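Local coordinates for Lmo2184 protein (Listeria monocytogenes serovar 1/2a, PDB 5JOQ) that probably binds haem or a related iron compound at the cell surface and delivers it to an ABC transporter, as a lipid-modified substrate-binding protein, at residues Ile223-Ala228 / Arg259-Asp264; Pro91-Ser96 / Asp112-Phe117. All blocks are in the same frame, centred on the assembly; numbering follows the deposited sequence.

Contact 1. Residues Ile223-Ala228 / Arg259-Asp264; sequences IILRAA and RVYDLD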
# COMPACT_ATOMS: atom_id res chain seq x y z
N ILE A 223 -18.68 -19.64 -3.50
CA ILE A 223 -17.95 -18.67 -2.68
C ILE A 223 -16.80 -18.10 -3.48
O ILE A 223 -16.12 -18.84 -4.21
CB ILE A 223 -17.40 -19.34 -1.41
CG1 ILE A 223 -18.54 -19.83 -0.51
CG2 ILE A 223 -16.43 -18.40 -0.64
CD1 ILE A 223 -18.05 -20.84 0.59
N ILE A 224 -16.54 -16.79 -3.32
CA ILE A 224 -15.31 -16.20 -3.87
C ILE A 224 -14.47 -15.69 -2.71
O ILE A 224 -15.00 -15.04 -1.80
CB ILE A 224 -15.61 -15.06 -4.86
CG1 ILE A 224 -16.45 -15.60 -6.05
CG2 ILE A 224 -14.27 -14.40 -5.33
CD1 ILE A 224 -17.00 -14.47 -6.96
N LEU A 225 -13.18 -16.06 -2.71
CA LEU A 225 -12.19 -15.59 -1.75
C LEU A 225 -11.19 -14.71 -2.48
O LEU A 225 -10.80 -15.02 -3.61
CB LEU A 225 -11.41 -16.76 -1.10
CG LEU A 225 -12.24 -17.87 -0.44
CD1 LEU A 225 -11.30 -18.93 0.19
CD2 LEU A 225 -13.20 -17.27 0.63
N ARG A 226 -10.78 -13.60 -1.84
CA ARG A 226 -9.82 -12.68 -2.45
C ARG A 226 -8.66 -12.43 -1.50
O ARG A 226 -8.86 -12.34 -0.28
CB ARG A 226 -10.48 -11.31 -2.80
CG ARG A 226 -11.63 -11.41 -3.85
CD ARG A 226 -12.22 -9.97 -4.15
NE ARG A 226 -12.80 -9.38 -2.93
CZ ARG A 226 -13.94 -8.71 -2.90
NH1 ARG A 226 -14.64 -8.55 -4.02
NH2 ARG A 226 -14.41 -8.22 -1.75
N ALA A 227 -7.45 -12.33 -2.04
CA ALA A 227 -6.26 -12.02 -1.25
C ALA A 227 -5.50 -10.90 -1.95
O ALA A 227 -5.17 -11.01 -3.14
CB ALA A 227 -5.35 -13.25 -1.10
N ALA A 228 -5.18 -9.83 -1.21
CA ALA A 228 -4.30 -8.77 -1.70
C ALA A 228 -3.14 -8.70 -0.73
O ALA A 228 -3.13 -7.86 0.17
CB ALA A 228 -5.04 -7.45 -1.82
N ARG A 259 -21.47 -13.76 -0.83
CA ARG A 259 -20.55 -14.84 -0.48
C ARG A 259 -19.15 -14.56 -1.04
O ARG A 259 -18.49 -15.44 -1.59
CB ARG A 259 -21.09 -16.18 -1.00
CG ARG A 259 -22.56 -16.49 -0.55
CD ARG A 259 -22.97 -17.96 -0.80
NE ARG A 259 -22.26 -18.90 0.08
CZ ARG A 259 -22.41 -20.23 0.06
NH1 ARG A 259 -23.24 -20.79 -0.80
NH2 ARG A 259 -21.71 -21.00 0.90
N VAL A 260 -18.69 -13.31 -0.91
CA VAL A 260 -17.36 -12.91 -1.33
C VAL A 260 -16.63 -12.45 -0.08
O VAL A 260 -17.13 -11.58 0.65
CB VAL A 260 -17.41 -11.79 -2.38
CG1 VAL A 260 -15.97 -11.47 -2.88
CG2 VAL A 260 -18.35 -12.16 -3.54
N TYR A 261 -15.45 -13.03 0.18
CA TYR A 261 -14.69 -12.71 1.39
C TYR A 261 -13.32 -12.20 1.01
O TYR A 261 -12.66 -12.75 0.12
CB TYR A 261 -14.52 -13.97 2.27
CG TYR A 261 -15.83 -14.55 2.69
CD1 TYR A 261 -16.47 -15.50 1.91
CD2 TYR A 261 -16.45 -14.13 3.87
CE1 TYR A 261 -17.72 -16.04 2.29
CE2 TYR A 261 -17.71 -14.67 4.27
CZ TYR A 261 -18.34 -15.61 3.46
OH TYR A 261 -19.57 -16.14 3.81
N ASP A 262 -12.85 -11.20 1.74
CA ASP A 262 -11.45 -10.78 1.66
C ASP A 262 -10.66 -11.50 2.73
O ASP A 262 -11.02 -11.43 3.92
CB ASP A 262 -11.35 -9.27 1.84
CG ASP A 262 -11.92 -8.55 0.65
OD1 ASP A 262 -11.39 -8.81 -0.45
OD2 ASP A 262 -12.90 -7.79 0.82
N LEU A 263 -9.62 -12.20 2.34
CA LEU A 263 -8.84 -12.97 3.29
C LEU A 263 -7.93 -12.02 4.06
O LEU A 263 -7.19 -11.24 3.45
CB LEU A 263 -8.01 -14.03 2.57
CG LEU A 263 -8.82 -15.11 1.85
CD1 LEU A 263 -7.84 -16.05 1.13
CD2 LEU A 263 -9.70 -15.93 2.83
N ASP A 264 -7.99 -12.08 5.38
CA ASP A 264 -7.17 -11.17 6.18
C ASP A 264 -5.70 -11.31 5.76
O ASP A 264 -5.10 -12.35 5.98
CB ASP A 264 -7.30 -11.47 7.67
CG ASP A 264 -6.48 -10.51 8.53
OD1 ASP A 264 -5.73 -9.65 7.98
OD2 ASP A 264 -6.58 -10.64 9.76
O HOH W 1 -6.84 -9.45 1.29
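Arg226 NH2 is held between two acids: it gives a hydrogen bond to Asp262 OD2 (3.0 Å) and forms a salt bridge with Asp240 of helix 233-245. Alongside it, NE of Arg226 donates to Asp262 OD1 (2.9 Å), so that the guanidinium grips the carboxylate side-on in a two-pronged salt bridge. Both oxygens are met on their syn sides, yet the nitrogens stand some 30° out of the carboxylate plane, and the two flat groups are turned 21° against each other. CG of Arg226 lies anti to the carbonyl carbon (chi1 -62°); further out the chain bends at chi3, and the charged end comes back toward the neighbouring strand. Val260 CG1 sits over the centre of one guanidinium face, 3.4 Å from Arg226 CZ. Phe243 of helix 233-245 adds a cation-pi contact, and the pairing of a buried positive charge with two acids probably favours their ionised forms.

These side chains ride on two parallel strands, 223-227 and 260-262, joined by a helical crossover in the C-terminal lobe of a solute-binding protein. Strand 223-227 is also bonded to strand 168-173 along its other edge. Across the contact, Ile224 N donates to Arg259 O and Tyr261 N to Ile224 O; Arg226 N then meets Tyr261 O, and Leu263 N meets Arg226 O at 2.7 Å.

The sheet face bearing Leu225 and Tyr261 is largely apolar and packs against helix 276-288. Leu225 CD2 lies 3.9 Å from Tyr261 CB, while Ile223 CG2 meets the edge of the tyrosine ring at CD1. Past the last direct bond, a water accepts from Ala228 N and donates to Leu263 O.

Contact 2. Residues Pro91-Ser96 / Asp112-Phe117; sequences PDMVLS and DLEADF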
# COMPACT_ATOMS: atom_id res chain seq x y z
N PRO A 91 27.79 -16.41 6.71
CA PRO A 91 26.90 -17.50 7.14
C PRO A 91 27.30 -18.83 6.52
O PRO A 91 27.92 -18.88 5.45
CB PRO A 91 25.52 -17.05 6.64
CG PRO A 91 25.84 -16.18 5.44
CD PRO A 91 27.14 -15.49 5.76
N ASP A 92 26.92 -19.91 7.20
CA ASP A 92 27.00 -21.26 6.64
C ASP A 92 25.79 -21.57 5.76
O ASP A 92 25.89 -22.38 4.82
CB ASP A 92 27.10 -22.28 7.77
CG ASP A 92 28.31 -22.05 8.66
OD1 ASP A 92 29.42 -22.04 8.12
OD2 ASP A 92 28.14 -21.82 9.88
N MET A 93 24.65 -20.95 6.03
CA MET A 93 23.44 -21.21 5.26
C MET A 93 22.54 -19.98 5.27
O MET A 93 22.37 -19.34 6.31
CB MET A 93 22.68 -22.42 5.84
CG MET A 93 21.38 -22.78 5.08
SD MET A 93 21.74 -23.27 3.37
CE MET A 93 22.92 -24.62 3.60
N VAL A 94 21.97 -19.66 4.12
CA VAL A 94 20.95 -18.61 3.99
C VAL A 94 19.66 -19.31 3.58
O VAL A 94 19.66 -20.11 2.65
CB VAL A 94 21.36 -17.56 2.94
CG1 VAL A 94 20.27 -16.48 2.79
CG2 VAL A 94 22.75 -16.92 3.27
N LEU A 95 18.56 -19.04 4.29
CA LEU A 95 17.28 -19.71 4.06
C LEU A 95 16.28 -18.76 3.40
O LEU A 95 16.00 -17.67 3.93
CB LEU A 95 16.69 -20.25 5.37
CG LEU A 95 17.54 -21.24 6.17
CD1 LEU A 95 16.78 -21.57 7.44
CD2 LEU A 95 17.80 -22.55 5.38
N SER A 96 15.72 -19.18 2.27
CA SER A 96 14.70 -18.39 1.56
C SER A 96 13.62 -19.40 1.16
O SER A 96 13.58 -20.53 1.68
CB SER A 96 15.33 -17.65 0.38
OG SER A 96 14.36 -16.89 -0.35
N ASP A 112 28.66 -16.03 -3.53
CA ASP A 112 29.26 -17.20 -2.90
C ASP A 112 28.59 -17.54 -1.57
O ASP A 112 29.24 -18.00 -0.64
CB ASP A 112 30.76 -17.00 -2.69
CG ASP A 112 31.50 -16.92 -3.99
OD1 ASP A 112 31.22 -17.78 -4.85
OD2 ASP A 112 32.32 -15.98 -4.17
N LEU A 113 27.27 -17.34 -1.50
CA LEU A 113 26.49 -17.68 -0.31
C LEU A 113 25.72 -18.97 -0.55
O LEU A 113 24.95 -19.07 -1.50
CB LEU A 113 25.52 -16.55 0.04
CG LEU A 113 26.16 -15.18 0.29
CD1 LEU A 113 25.08 -14.11 0.34
CD2 LEU A 113 26.98 -15.21 1.57
N GLU A 114 25.93 -19.95 0.33
CA GLU A 114 25.16 -21.19 0.30
C GLU A 114 23.71 -20.91 0.70
O GLU A 114 23.47 -20.27 1.73
CB GLU A 114 25.79 -22.20 1.25
CG GLU A 114 25.08 -23.54 1.31
CD GLU A 114 25.47 -24.47 0.18
OE1 GLU A 114 26.41 -24.13 -0.59
OE2 GLU A 114 24.83 -25.54 0.05
N ALA A 115 22.75 -21.38 -0.08
CA ALA A 115 21.36 -21.01 0.17
C ALA A 115 20.44 -22.19 -0.09
O ALA A 115 20.69 -23.01 -0.97
CB ALA A 115 20.93 -19.81 -0.69
N ASP A 116 19.38 -22.25 0.71
CA ASP A 116 18.36 -23.29 0.62
C ASP A 116 17.01 -22.61 0.40
O ASP A 116 16.62 -21.75 1.20
CB ASP A 116 18.36 -24.10 1.92
CG ASP A 116 17.60 -25.42 1.81
OD1 ASP A 116 16.96 -25.69 0.77
OD2 ASP A 116 17.64 -26.19 2.80
N PHE A 117 16.31 -22.99 -0.66
CA PHE A 117 15.01 -22.41 -0.99
C PHE A 117 13.94 -23.41 -0.57
O PHE A 117 13.75 -24.44 -1.24
CB PHE A 117 14.93 -22.03 -2.47
CG PHE A 117 15.89 -20.93 -2.86
CD1 PHE A 117 15.56 -19.61 -2.65
CD2 PHE A 117 17.14 -21.25 -3.37
CE1 PHE A 117 16.44 -18.59 -2.97
CE2 PHE A 117 18.05 -20.24 -3.70
CZ PHE A 117 17.68 -18.91 -3.50
O HOH W 2 28.11 -19.80 2.30
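Met93 and Asp116 touch across two parallel neighbours, strands 93-97 and 115-118, which with helix 101-110 form a beta-alpha-beta unit in the N-terminal lobe of this solute-binding protein. From CB, the methionine chain first runs with CG anti to the backbone N (chi1 -180°), then bends at chi2 and again at chi3, which brings its end toward the second strand. CB and CG only carry it there; SD is the first atom to touch, 3.7 Å from Asp116 N and nearly as close to Asp116 CB. Beyond it, CE lies 3.3 Å from Glu114 CG, unusually short for methyl and methylene, so its exact closeness is doubtful; Glu114 OE2 is farther off. Phe137 and Lys136 also touch this side chain.

Asp116 CB is shared: Leu95 CD2 approaches it too, at 3.8 Å. The opposite face of the sheet carries Val94 and Ala115, both packed on Phe108 of helix 101-110, the helix that links the strands. Near the start of the pair, Pro91 CG meets Leu113 CD2 at 4.1 Å, and Ile86 of helix 83-88 touches both residues.

The backbones are joined by Val94 N to Glu114 O, Asp116 N to Val94 O, and Ser96 N to Asp116 O, the last almost straight at 178°. Before the first of these, a water bridges the chains, accepting from Glu114 N and donating to Pro91 O in a longer bond of 3.3 Å. At the other end, Ser96 CB comes obliquely to the Phe117 ring, 3.6 Å from CD1.

How the contacts relate
From the N terminus the chain reaches contact 2 first. There the return of 112-117 beside 91-96 closes a short loop of 15 residues, most of them in helix 101-110. Contact 1 opens much later, after helices 123-136 and 140-161, and closes a longer loop of 30 residues that holds three helices and no strand. The two loops follow in series, neither nested nor crossed. The centres of contact 1 and contact 2 lie 35 Å apart, on opposite sides of the chain's centre. The nearest atoms of contact 1 and contact 2 are about 19 Å apart. Contact 2 joins neighbouring strands of the sheet that also includes 37-39, whereas contact 1 adds strand 260-262 to the sheet built around 168-173.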